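Local coordinates for malonyl CoA-acyl carrier protein transacylase (Burkholderia pseudomallei, PDB 3G87), which probably transfers the malonyl group from malonyl-CoA to holo acyl carrier protein, forming malonyl-ACP and releasing CoA, at residues G57-Q60 against F61-A65; Y67-N70 against A71-Y75; C104-F107 against E108-L111; A208-L211 against Q212-L216; L241-Q244 against I245-V249. All coordinates share one frame; numbering follows the deposited sequence.

How the interactions relate
The five contacts are local ones and follow one another along the chain in the order of their numbers, all within one acyl transferase domain. Interactions 1 and 2 share helix 59-81, its start and its middle, with centres about 15 Å apart. Interaction 3 begins helix 107-123 and touches interaction 2, Y67 and Y75 meeting F107, and interaction 1, L111 meeting P64. Interaction 4 ends helix 201-211 and packs on interaction 3 where F214 meets T109. Interaction 5 ends helix 237-243 and reaches interaction 4 through A242. Four contacts thus start or end helices, interaction 2 lies within one, and their touches join helices 59-81, 107-123, 201-211 and 237-243.

Interaction 1. Residues G57-Q60 against F61-A65; sequences GRTQ and FTQPA
The contact of G57-Q60 with F61-A65 is the first turn of helix 59-81, an N-terminal cap at the entrance to a long helix of the acyl transferase fold. R58 occupies the N-cap position, and its backbone oxygen does the work: R58 O accepts from F61 N at 2.8 Å and from T62 N at 3.0 Å, the two donors arriving from opposite faces of the carbonyl plane. One oxygen therefore satisfies two amides of the first turn. The next bond, from Q63 N to T59 O, is weak.

The R58 side chain lies alongside F61, pointing the same way; F61 CE2 sits over one face of the guanidinium, 4.0 Å from R58 NH1. Q60 reaches the same ring with its aliphatic part. Its CG stands between the backbone N and the carbonyl carbon (chi1 60°), which brings Q60 CG to 4.1 Å from the centroid of the F61 ring in an off-centre CH-pi contact. A long, flexible glutamine suits this place, since its methylene meets the ring while the amide plane is turned only 22° from that of the ring. Farther out, F61 packs on L47 of helix 44-50.

T62 turns its hydroxyl back toward the loop. T62 OG1 is hydrogen-bonded to L56 O and receives a water proton at 2.8 Å, tying the start of the helix to the chain before it. P64 lies past the first turn and has no N-H to give to Q60 O; the helix kinks there, with P64 CD resting 3.3 Å from Q60 O.

Interaction 2. Residues Y67-N70 against A71-Y75; sequences YVVN and ALTYY
A71, L72, T73 and Y74 each give their N-H to the carbonyl four residues earlier, with A71 N to Y67 O and Y74 N to N70 O both at 2.9 Å, making regular alpha-helix in the middle of helix 59-81. T73 adds a side-chain bond to this ladder. Its hydroxyl stands anti to the carbonyl carbon (chi1 -53°), and from there T73 OG1 donates to V69 O at 2.7 Å, approaching from above the carbonyl plane. T73 N reaches the same oxygen from the opposite face, so V69 O holds two donors from a single residue.

Along another side of the helix V68 and L72 lie side by side, pointing the same way, with V68 CG1 and L72 CD2 4.2 Å apart. Both also touch F26 of helix 25-28, so branched apolar chains suit this buried surface. The small A71 lets N97 of helix 94-101 come close.

The polar groups have partners beyond the helix. Y67 OH is hydrogen-bonded to F107 O, at the start of helix 107-123, and N70 ND2 to P12 O and N97 OD1, beside the residues of a possible nucleophile elbow.

Chemically, the threonine satisfies its hydroxyl on its own helix, whereas Y67 and N70 spend their protons on other parts of the same chain, binding this helix to the elements packed around it.

Interaction 3. Residues C104-F107 against E108-L111; sequences CFDF and ETGL
F107, E108 and F105 lose much of their surface as C104-F107 folds against E108-L111. F107 CG stands anti to the backbone N (chi1 171°), which takes the ring to L32 of helix 30-40 and to A71 and Y75 of helix 59-81, a largely apolar setting that suits phenylalanine, while its carbonyl serves the helix: L111 N donates to F107 O at 3.2 Å.

F105 turns the other way. Its ring meets the backbone of the turn, with F105 CE1 3.6 Å from G110 CA, and F105 CB lies 3.8 Å from T109 CG2. Glycine offers only its alpha carbon here, which lets the ring come this close; L99 and L100 of helix 94-101 also touch the F105 side chain.

Between the two phenylalanines sits the N-cap of helix 107-123. D106 OD1 accepts from T109 N at 3.0 Å, met nearly along its C-O axis, and from T109 OG1 at 2.8 Å, above the carboxylate plane. The return bond of a full capping box is replaced by a water linking D106 N to T109 OG1. E108, extended and partly exposed, brings its OE1 to 4.5 Å from D106 OD2, a proximity of like charges that the start of a helix probably makes tolerable.

Interaction 4. Residues A208-L211 against Q212-L216; sequences AAHL and QSFRL
H210 and F214 meet ring to ring as the chain leaves helix 201-211. H210 holds its CG anti to the backbone N (chi1 169°), which carries the imidazole forward, toward F214, while F214 has its CG beside its own N (chi1 -62°), which brings the CE2 edge of the phenyl ring over the imidazole face. The pair is edge-to-face: centroids of the H210 and F214 rings are 5.0 Å apart with planes at 65°, and F214 CE2 sits 3.5 Å from H210 NE2. H210 O and L211 O lie near the plane of the phenyl ring, at its edge.

L211 and L216 form a smaller apolar contact, with L211 CD2 4.2 Å from L216 CD1; both also pack on S238 of helix 237-243. Q212 suits the exposed corner: extended beyond CG, it folds back along the helix until Q212 OE1 is 3.6 Å from A209 CA.

In the backbone, S213 N donates to H210 O at 3.2 Å and F214 N to L211 O at 3.1 Å, each from above the carbonyl plane; Q212 N gives A209 O only a weak bond. Such i to i+3 bonding, closing in a type I beta turn from L211 to F214, is how many helices unwind into a loop.

Interaction 5. Residues L241-Q244 against I245-V249; sequences LAQQ and IASPV
S247 and Q243 meet across the end of helix 237-243, and the backbone bonds there are all weak: I245 N to A242 O, A246 N to Q243 O and S247 N to Q244 O, each spanning three residues. The loosened ladder leaves the last carbonyls available to other donors.

Water takes up part of that role. One molecule donates to Q243 O at 3.1 Å, accepts from Q243 NE2 at 2.8 Å and lies 2.9 Å from S247 OG. The bent chain of Q243 (chi2 61°) brings the amide back toward its own carbonyl, where glutamine can share this water. A second water lies 3.0 Å from Q244 O and 2.9 Å from P248 O.

Apolar packing joins this helix end to its neighbours. I245 presses on M200 and F207, suiting a branched hydrocarbon chain, and L241 on F96 and L99 of helix 94-101.

Polar bonds to other parts of the fold complete the contact. Q244 NE2 is hydrogen-bonded to S92 O, and Q244 O and S247 O each form a weak bond with H196 ND1. S92 falls in a GxSxG pattern resembling a nucleophile elbow; together with H196, weakly bonded to these carbonyls, it would be consistent with the serine-histidine site of malonyl transferases.

Interaction 1. Residues G57-Q60 against F61-A65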
loop_
_atom_site.group_PDB
_atom_site.type_symbol
_atom_site.label_atom_id
_atom_site.label_comp_id
_atom_site.label_asym_id
_atom_site.label_seq_id
_atom_site.Cartn_x
_atom_site.Cartn_y
_atom_site.Cartn_z
ATOM N N GLY A 57 -0.767 -1.261 15.084
ATOM C CA GLY A 57 -0.862 -2.496 14.327
ATOM C C GLY A 57 -2.258 -3.044 13.971
ATOM O O GLY A 57 -2.403 -4.083 13.247
ATOM N N ARG A 58 -3.305 -2.391 14.472
ATOM C CA ARG A 58 -4.676 -2.833 14.141
ATOM C C ARG A 58 -5.164 -1.997 12.958
ATOM O O ARG A 58 -5.120 -0.780 13.011
ATOM C CB ARG A 58 -5.552 -2.706 15.361
ATOM C CG ARG A 58 -4.985 -3.475 16.574
ATOM C CD ARG A 58 -5.605 -2.988 17.828
ATOM N NE ARG A 58 -7.002 -3.382 17.803
ATOM C CZ ARG A 58 -7.966 -2.825 18.535
ATOM N NH1 ARG A 58 -7.686 -1.811 19.382
ATOM N NH2 ARG A 58 -9.223 -3.288 18.408
ATOM N N THR A 59 -5.585 -2.643 11.876
ATOM C CA THR A 59 -5.759 -1.991 10.545
ATOM C C THR A 59 -6.669 -0.732 10.574
ATOM O O THR A 59 -6.516 0.154 9.782
ATOM C CB THR A 59 -6.169 -3.066 9.402
ATOM O OG1 THR A 59 -5.817 -2.606 8.071
ATOM C CG2 THR A 59 -7.628 -3.374 9.434
ATOM N N GLN A 60 -7.601 -0.635 11.511
ATOM C CA GLN A 60 -8.485 0.529 11.480
ATOM C C GLN A 60 -7.708 1.759 11.889
ATOM O O GLN A 60 -8.076 2.837 11.541
ATOM C CB GLN A 60 -9.768 0.309 12.321
ATOM C CG GLN A 60 -9.551 0.026 13.819
ATOM C CD GLN A 60 -9.178 -1.443 14.131
ATOM O OE1 GLN A 60 -8.474 -2.131 13.353
ATOM N NE2 GLN A 60 -9.658 -1.920 15.275
ATOM N N PHE A 61 -6.587 1.564 12.577
ATOM C CA PHE A 61 -5.716 2.670 12.991
ATOM C C PHE A 61 -4.446 2.774 12.135
ATOM O O PHE A 61 -4.021 3.860 11.758
ATOM C CB PHE A 61 -5.301 2.542 14.486
ATOM C CG PHE A 61 -6.475 2.573 15.460
ATOM C CD1 PHE A 61 -7.113 3.770 15.765
ATOM C CD2 PHE A 61 -6.925 1.394 16.075
ATOM C CE1 PHE A 61 -8.201 3.782 16.633
ATOM C CE2 PHE A 61 -7.982 1.409 16.944
ATOM C CZ PHE A 61 -8.639 2.584 17.211
ATOM N N THR A 62 -3.846 1.672 11.813
ATOM C CA THR A 62 -2.696 1.671 10.939
ATOM C C THR A 62 -2.837 2.526 9.686
ATOM O O THR A 62 -1.940 3.207 9.301
ATOM C CB THR A 62 -2.395 0.264 10.461
ATOM O OG1 THR A 62 -2.410 -0.625 11.544
ATOM C CG2 THR A 62 -1.060 0.227 9.858
ATOM N N GLN A 63 -3.998 2.436 9.076
ATOM C CA GLN A 63 -4.274 3.015 7.786
ATOM C C GLN A 63 -4.364 4.541 7.782
ATOM O O GLN A 63 -3.707 5.157 6.992
ATOM C CB GLN A 63 -5.464 2.331 7.141
ATOM C CG GLN A 63 -5.157 1.010 6.451
ATOM C CD GLN A 63 -6.265 0.509 5.597
ATOM O OE1 GLN A 63 -6.715 -0.585 5.759
ATOM N NE2 GLN A 63 -6.731 1.321 4.705
ATOM N N PRO A 64 -5.125 5.120 8.703
ATOM C CA PRO A 64 -5.107 6.555 8.874
ATOM C C PRO A 64 -3.769 7.067 9.301
ATOM O O PRO A 64 -3.429 8.090 8.840
ATOM C CB PRO A 64 -6.131 6.779 9.959
ATOM C CG PRO A 64 -6.968 5.700 9.884
ATOM C CD PRO A 64 -6.200 4.558 9.512
ATOM N N ALA A 65 -3.054 6.330 10.132
ATOM C CA ALA A 65 -1.681 6.665 10.551
ATOM C C ALA A 65 -0.729 6.776 9.382
ATOM O O ALA A 65 -0.035 7.774 9.232
ATOM C CB ALA A 65 -1.160 5.640 11.534
HETATM O O HOH W 1 -1.743 -2.997 10.144
#

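Interaction 2. Residues Y67-N70 against A71-Y75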
loop_
_atom_site.group_PDB
_atom_site.type_symbol
_atom_site.label_atom_id
_atom_site.label_comp_id
_atom_site.label_asym_id
_atom_site.label_seq_id
_atom_site.Cartn_x
_atom_site.Cartn_y
_atom_site.Cartn_z
ATOM N N TYR A 67 -1.485 7.097 6.142
ATOM C CA TYR A 67 -1.937 8.114 5.216
ATOM C C TYR A 67 -1.477 9.495 5.635
ATOM O O TYR A 67 -0.970 10.259 4.804
ATOM C CB TYR A 67 -3.480 8.092 5.076
ATOM C CG TYR A 67 -4.056 9.223 4.205
ATOM C CD1 TYR A 67 -4.126 9.095 2.801
ATOM C CD2 TYR A 67 -4.517 10.407 4.780
ATOM C CE1 TYR A 67 -4.647 10.114 1.999
ATOM C CE2 TYR A 67 -5.007 11.474 3.982
ATOM C CZ TYR A 67 -5.107 11.302 2.603
ATOM O OH TYR A 67 -5.610 12.324 1.818
ATOM N N VAL A 68 -1.676 9.829 6.904
ATOM C CA VAL A 68 -1.382 11.191 7.362
ATOM C C VAL A 68 0.132 11.396 7.411
ATOM O O VAL A 68 0.660 12.430 6.977
ATOM C CB VAL A 68 -2.024 11.477 8.735
ATOM C CG1 VAL A 68 -1.685 12.872 9.184
ATOM C CG2 VAL A 68 -3.546 11.303 8.653
ATOM N N VAL A 69 0.847 10.387 7.906
ATOM C CA VAL A 69 2.292 10.475 7.892
ATOM C C VAL A 69 2.843 10.531 6.466
ATOM O O VAL A 69 3.705 11.408 6.148
ATOM C CB VAL A 69 2.941 9.442 8.799
ATOM C CG1 VAL A 69 4.465 9.470 8.653
ATOM C CG2 VAL A 69 2.507 9.738 10.324
ATOM N N ASN A 70 2.346 9.674 5.585
ATOM C CA ASN A 70 2.802 9.753 4.214
ATOM C C ASN A 70 2.525 11.156 3.662
ATOM O O ASN A 70 3.384 11.756 3.032
ATOM C CB ASN A 70 2.084 8.718 3.341
ATOM C CG ASN A 70 2.516 7.311 3.620
ATOM O OD1 ASN A 70 3.423 7.043 4.441
ATOM N ND2 ASN A 70 1.865 6.368 2.936
ATOM N N ALA A 71 1.316 11.666 3.843
ATOM C CA ALA A 71 0.975 13.003 3.343
ATOM C C ALA A 71 1.871 14.119 3.869
ATOM O O ALA A 71 2.322 14.973 3.122
ATOM C CB ALA A 71 -0.471 13.326 3.702
ATOM N N LEU A 72 2.080 14.163 5.170
ATOM C CA LEU A 72 2.837 15.248 5.759
ATOM C C LEU A 72 4.270 15.217 5.260
ATOM O O LEU A 72 4.813 16.257 4.855
ATOM C CB LEU A 72 2.760 15.137 7.279
ATOM C CG LEU A 72 1.685 16.039 7.940
ATOM C CD1 LEU A 72 0.336 16.128 7.196
ATOM C CD2 LEU A 72 1.467 15.628 9.377
ATOM N N THR A 73 4.857 14.020 5.233
ATOM C CA THR A 73 6.176 13.807 4.653
ATOM C C THR A 73 6.198 14.305 3.218
ATOM O O THR A 73 7.126 15.022 2.840
ATOM C CB THR A 73 6.523 12.360 4.635
ATOM O OG1 THR A 73 6.356 11.855 5.944
ATOM C CG2 THR A 73 7.974 12.183 4.249
ATOM N N TYR A 74 5.168 13.969 2.445
ATOM C CA TYR A 74 5.057 14.464 1.079
ATOM C C TYR A 74 5.018 16.020 1.001
ATOM O O TYR A 74 5.767 16.626 0.235
ATOM C CB TYR A 74 3.862 13.822 0.430
ATOM C CG TYR A 74 3.356 14.543 -0.796
ATOM C CD1 TYR A 74 4.002 14.410 -2.053
ATOM C CD2 TYR A 74 2.196 15.346 -0.720
ATOM C CE1 TYR A 74 3.514 15.125 -3.176
ATOM C CE2 TYR A 74 1.734 16.028 -1.822
ATOM C CZ TYR A 74 2.377 15.913 -3.021
ATOM O OH TYR A 74 1.871 16.592 -4.062
ATOM N N TYR A 75 4.159 16.665 1.791
ATOM C CA TYR A 75 4.188 18.131 1.896
ATOM C C TYR A 75 5.524 18.703 2.381
ATOM O O TYR A 75 5.994 19.668 1.808
ATOM C CB TYR A 75 3.071 18.655 2.770
ATOM C CG TYR A 75 1.667 18.305 2.291
ATOM C CD1 TYR A 75 1.240 18.565 0.958
ATOM C CD2 TYR A 75 0.769 17.703 3.168
ATOM C CE1 TYR A 75 -0.036 18.233 0.547
ATOM C CE2 TYR A 75 -0.503 17.358 2.744
ATOM C CZ TYR A 75 -0.902 17.647 1.464
ATOM O OH TYR A 75 -2.195 17.312 1.127
#

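Interaction 3. Residues C104-F107 against E108-L111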
loop_
_atom_site.group_PDB
_atom_site.type_symbol
_atom_site.label_atom_id
_atom_site.label_comp_id
_atom_site.label_asym_id
_atom_site.label_seq_id
_atom_site.Cartn_x
_atom_site.Cartn_y
_atom_site.Cartn_z
ATOM N N CYS A 104 -6.291 14.229 -7.106
ATOM C CA CYS A 104 -7.586 13.549 -7.310
ATOM C C CYS A 104 -8.603 13.897 -6.220
ATOM O O CYS A 104 -9.791 13.828 -6.494
ATOM C CB CYS A 104 -7.449 12.014 -7.394
ATOM S SG CYS A 104 -6.495 11.448 -8.846
ATOM N N PHE A 105 -8.126 14.240 -5.014
ATOM C CA PHE A 105 -8.979 14.686 -3.901
ATOM C C PHE A 105 -8.139 15.541 -2.996
ATOM O O PHE A 105 -6.913 15.592 -3.137
ATOM C CB PHE A 105 -9.684 13.527 -3.103
ATOM C CG PHE A 105 -8.847 12.274 -2.926
ATOM C CD1 PHE A 105 -7.731 12.271 -2.108
ATOM C CD2 PHE A 105 -9.176 11.105 -3.631
ATOM C CE1 PHE A 105 -6.913 11.118 -1.981
ATOM C CE2 PHE A 105 -8.390 9.937 -3.531
ATOM C CZ PHE A 105 -7.259 9.944 -2.664
ATOM N N ASP A 106 -8.733 16.196 -2.052
ATOM C CA ASP A 106 -7.941 16.904 -1.083
ATOM C C ASP A 106 -7.567 16.052 0.114
ATOM O O ASP A 106 -7.941 14.944 0.193
ATOM C CB ASP A 106 -8.569 18.229 -0.692
ATOM C CG ASP A 106 -9.871 18.106 -0.014
ATOM O OD1 ASP A 106 -10.247 17.112 0.491
ATOM O OD2 ASP A 106 -10.534 19.073 0.049
ATOM N N PHE A 107 -6.823 16.618 1.034
ATOM C CA PHE A 107 -6.294 15.902 2.177
ATOM C C PHE A 107 -7.377 15.278 3.038
ATOM O O PHE A 107 -7.313 14.150 3.346
ATOM C CB PHE A 107 -5.363 16.784 2.981
ATOM C CG PHE A 107 -4.947 16.213 4.281
ATOM C CD1 PHE A 107 -4.049 15.191 4.351
ATOM C CD2 PHE A 107 -5.448 16.704 5.447
ATOM C CE1 PHE A 107 -3.682 14.698 5.532
ATOM C CE2 PHE A 107 -5.066 16.196 6.615
ATOM C CZ PHE A 107 -4.187 15.192 6.657
ATOM N N GLU A 108 -8.384 16.036 3.378
ATOM C CA GLU A 108 -9.482 15.564 4.169
ATOM C C GLU A 108 -10.289 14.492 3.489
ATOM O O GLU A 108 -10.745 13.597 4.108
ATOM C CB GLU A 108 -10.421 16.706 4.543
ATOM C CG GLU A 108 -9.973 17.572 5.629
ATOM C CD GLU A 108 -10.623 18.960 5.589
ATOM O OE1 GLU A 108 -10.941 19.440 4.514
ATOM O OE2 GLU A 108 -10.820 19.555 6.634
ATOM N N THR A 109 -10.454 14.606 2.197
ATOM C CA THR A 109 -11.289 13.692 1.499
ATOM C C THR A 109 -10.610 12.336 1.425
ATOM O O THR A 109 -11.248 11.360 1.561
ATOM C CB THR A 109 -11.687 14.217 0.120
ATOM O OG1 THR A 109 -12.438 15.393 0.249
ATOM C CG2 THR A 109 -12.522 13.251 -0.587
ATOM N N GLY A 110 -9.309 12.299 1.247
ATOM C CA GLY A 110 -8.561 11.045 1.229
ATOM C C GLY A 110 -8.614 10.375 2.588
ATOM O O GLY A 110 -8.821 9.149 2.679
ATOM N N LEU A 111 -8.500 11.174 3.653
ATOM C CA LEU A 111 -8.504 10.642 4.980
ATOM C C LEU A 111 -9.888 10.054 5.234
ATOM O O LEU A 111 -10.012 8.931 5.736
ATOM C CB LEU A 111 -8.089 11.692 6.021
ATOM C CG LEU A 111 -8.085 11.262 7.506
ATOM C CD1 LEU A 111 -7.092 10.085 7.780
ATOM C CD2 LEU A 111 -7.761 12.426 8.391
HETATM O O HOH W 2 -11.643 16.369 -2.711
#

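Interaction 4. Residues A208-L211 against Q212-L216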
loop_
_atom_site.group_PDB
_atom_site.type_symbol
_atom_site.label_atom_id
_atom_site.label_comp_id
_atom_site.label_asym_id
_atom_site.label_seq_id
_atom_site.Cartn_x
_atom_site.Cartn_y
_atom_site.Cartn_z
ATOM N N ALA A 208 -16.907 0.680 -2.411
ATOM C CA ALA A 208 -17.323 1.246 -3.691
ATOM C C ALA A 208 -18.598 2.094 -3.495
ATOM O O ALA A 208 -18.803 3.088 -4.183
ATOM C CB ALA A 208 -17.594 0.124 -4.717
ATOM N N ALA A 209 -19.431 1.716 -2.557
ATOM C CA ALA A 209 -20.677 2.380 -2.353
ATOM C C ALA A 209 -20.426 3.696 -1.685
ATOM O O ALA A 209 -21.073 4.639 -2.000
ATOM C CB ALA A 209 -21.609 1.551 -1.582
ATOM N N HIS A 210 -19.466 3.727 -0.773
ATOM C CA HIS A 210 -19.096 4.909 -0.048
ATOM C C HIS A 210 -18.487 5.919 -1.020
ATOM O O HIS A 210 -18.727 7.077 -0.915
ATOM C CB HIS A 210 -18.189 4.504 1.092
ATOM C CG HIS A 210 -17.510 5.619 1.803
ATOM N ND1 HIS A 210 -18.161 6.476 2.646
ATOM C CD2 HIS A 210 -16.220 5.965 1.859
ATOM C CE1 HIS A 210 -17.309 7.317 3.166
ATOM N NE2 HIS A 210 -16.123 7.031 2.701
ATOM N N LEU A 211 -17.742 5.416 -1.987
ATOM C CA LEU A 211 -17.052 6.230 -2.953
ATOM C C LEU A 211 -17.970 7.051 -3.809
ATOM O O LEU A 211 -17.586 8.070 -4.273
ATOM C CB LEU A 211 -16.181 5.386 -3.861
ATOM C CG LEU A 211 -14.726 5.196 -3.542
ATOM C CD1 LEU A 211 -14.165 4.092 -4.335
ATOM C CD2 LEU A 211 -13.956 6.458 -3.775
ATOM N N GLN A 212 -19.188 6.575 -3.995
ATOM C CA GLN A 212 -20.166 7.253 -4.788
ATOM C C GLN A 212 -20.576 8.599 -4.244
ATOM O O GLN A 212 -21.100 9.384 -4.956
ATOM C CB GLN A 212 -21.342 6.347 -5.130
ATOM C CG GLN A 212 -21.040 5.337 -6.218
ATOM C CD GLN A 212 -22.039 4.201 -6.324
ATOM O OE1 GLN A 212 -22.371 3.554 -5.351
ATOM N NE2 GLN A 212 -22.509 3.943 -7.518
ATOM N N SER A 213 -20.263 8.880 -3.001
ATOM C CA SER A 213 -20.475 10.192 -2.424
ATOM C C SER A 213 -19.405 11.263 -2.644
ATOM O O SER A 213 -19.477 12.299 -2.050
ATOM C CB SER A 213 -20.648 10.097 -0.929
ATOM O OG SER A 213 -21.705 9.315 -0.564
ATOM N N PHE A 214 -18.415 10.989 -3.467
ATOM C CA PHE A 214 -17.228 11.804 -3.627
ATOM C C PHE A 214 -16.991 11.974 -5.127
ATOM O O PHE A 214 -17.224 11.047 -5.944
ATOM C CB PHE A 214 -16.008 11.136 -2.923
ATOM C CG PHE A 214 -16.180 10.970 -1.408
ATOM C CD1 PHE A 214 -15.914 12.035 -0.535
ATOM C CD2 PHE A 214 -16.671 9.792 -0.871
ATOM C CE1 PHE A 214 -16.115 11.899 0.856
ATOM C CE2 PHE A 214 -16.854 9.647 0.501
ATOM C CZ PHE A 214 -16.577 10.696 1.363
ATOM N N ARG A 215 -16.576 13.177 -5.505
ATOM C CA ARG A 215 -16.294 13.482 -6.890
ATOM C C ARG A 215 -14.772 13.476 -7.011
ATOM O O ARG A 215 -14.097 14.368 -6.489
ATOM C CB ARG A 215 -16.936 14.823 -7.274
ATOM N N LEU A 216 -14.224 12.422 -7.635
ATOM C CA LEU A 216 -12.773 12.215 -7.744
ATOM C C LEU A 216 -12.231 12.744 -9.067
ATOM O O LEU A 216 -12.679 12.300 -10.121
ATOM C CB LEU A 216 -12.468 10.736 -7.635
ATOM C CG LEU A 216 -12.148 10.344 -6.229
ATOM C CD1 LEU A 216 -13.381 10.305 -5.395
ATOM C CD2 LEU A 216 -11.515 9.005 -6.269
HETATM O O HOH W 3 -22.076 6.858 -0.219
#

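Interaction 5. Residues L241-Q244 against I245-V249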
loop_
_atom_site.group_PDB
_atom_site.type_symbol
_atom_site.label_atom_id
_atom_site.label_comp_id
_atom_site.label_asym_id
_atom_site.label_seq_id
_atom_site.Cartn_x
_atom_site.Cartn_y
_atom_site.Cartn_z
ATOM N N LEU A 241 -9.850 2.248 -7.629
ATOM C CA LEU A 241 -9.626 2.371 -6.232
ATOM C C LEU A 241 -10.347 1.287 -5.525
ATOM O O LEU A 241 -9.862 0.736 -4.605
ATOM C CB LEU A 241 -10.101 3.731 -5.784
ATOM C CG LEU A 241 -9.544 4.190 -4.460
ATOM C CD1 LEU A 241 -8.133 3.776 -4.318
ATOM C CD2 LEU A 241 -9.746 5.606 -4.152
ATOM N N ALA A 242 -11.544 0.993 -5.986
ATOM C CA ALA A 242 -12.391 0.013 -5.343
ATOM C C ALA A 242 -11.922 -1.385 -5.655
ATOM O O ALA A 242 -11.786 -2.196 -4.808
ATOM C CB ALA A 242 -13.723 0.176 -5.766
ATOM N N GLN A 243 -11.677 -1.677 -6.894
ATOM C CA GLN A 243 -11.185 -2.968 -7.254
ATOM C C GLN A 243 -9.896 -3.353 -6.523
ATOM O O GLN A 243 -9.654 -4.487 -6.273
ATOM C CB GLN A 243 -11.057 -3.015 -8.760
ATOM C CG GLN A 243 -11.576 -4.266 -9.374
ATOM C CD GLN A 243 -13.036 -4.546 -9.161
ATOM O OE1 GLN A 243 -13.889 -3.674 -9.276
ATOM N NE2 GLN A 243 -13.340 -5.791 -8.901
ATOM N N GLN A 244 -9.119 -2.359 -6.155
ATOM C CA GLN A 244 -7.857 -2.528 -5.448
ATOM C C GLN A 244 -7.923 -3.477 -4.242
ATOM O O GLN A 244 -7.082 -4.286 -4.058
ATOM C CB GLN A 244 -7.340 -1.138 -5.046
ATOM C CG GLN A 244 -5.898 -1.002 -4.791
ATOM C CD GLN A 244 -5.604 -0.446 -3.428
ATOM O OE1 GLN A 244 -6.175 -0.843 -2.483
ATOM N NE2 GLN A 244 -4.723 0.468 -3.349
ATOM N N ILE A 245 -8.982 -3.355 -3.457
ATOM C CA ILE A 245 -9.186 -4.057 -2.215
ATOM C C ILE A 245 -9.240 -5.575 -2.281
ATOM O O ILE A 245 -8.733 -6.223 -1.433
ATOM C CB ILE A 245 -10.451 -3.496 -1.496
ATOM C CG1 ILE A 245 -10.142 -2.235 -0.748
ATOM C CG2 ILE A 245 -11.054 -4.475 -0.583
ATOM C CD1 ILE A 245 -11.273 -1.371 -0.600
ATOM N N ALA A 246 -9.881 -6.123 -3.289
ATOM C CA ALA A 246 -9.968 -7.551 -3.414
ATOM C C ALA A 246 -9.011 -8.188 -4.433
ATOM O O ALA A 246 -9.072 -9.352 -4.676
ATOM C CB ALA A 246 -11.378 -7.968 -3.667
ATOM N N SER A 247 -8.120 -7.384 -4.983
ATOM C CA SER A 247 -7.224 -7.780 -6.034
ATOM C C SER A 247 -5.802 -7.834 -5.528
ATOM O O SER A 247 -5.489 -7.159 -4.634
ATOM C CB SER A 247 -7.320 -6.779 -7.156
ATOM O OG SER A 247 -8.402 -7.050 -7.962
ATOM N N PRO A 248 -4.930 -8.619 -6.122
ATOM C CA PRO A 248 -3.516 -8.550 -5.677
ATOM C C PRO A 248 -2.826 -7.236 -6.013
ATOM O O PRO A 248 -3.157 -6.550 -6.986
ATOM C CB PRO A 248 -2.830 -9.741 -6.380
ATOM C CG PRO A 248 -3.834 -10.282 -7.336
ATOM C CD PRO A 248 -5.214 -9.773 -6.999
ATOM N N VAL A 249 -1.885 -6.879 -5.188
ATOM C CA VAL A 249 -1.182 -5.635 -5.351
ATOM C C VAL A 249 -0.041 -5.954 -6.273
ATOM O O VAL A 249 0.834 -6.804 -5.957
ATOM C CB VAL A 249 -0.623 -5.134 -4.021
ATOM C CG1 VAL A 249 0.372 -3.996 -4.243
ATOM C CG2 VAL A 249 -1.750 -4.689 -3.095
HETATM O O HOH W 4 -11.280 -6.903 -7.347
HETATM O O HOH W 5 -4.771 -4.318 -5.967
#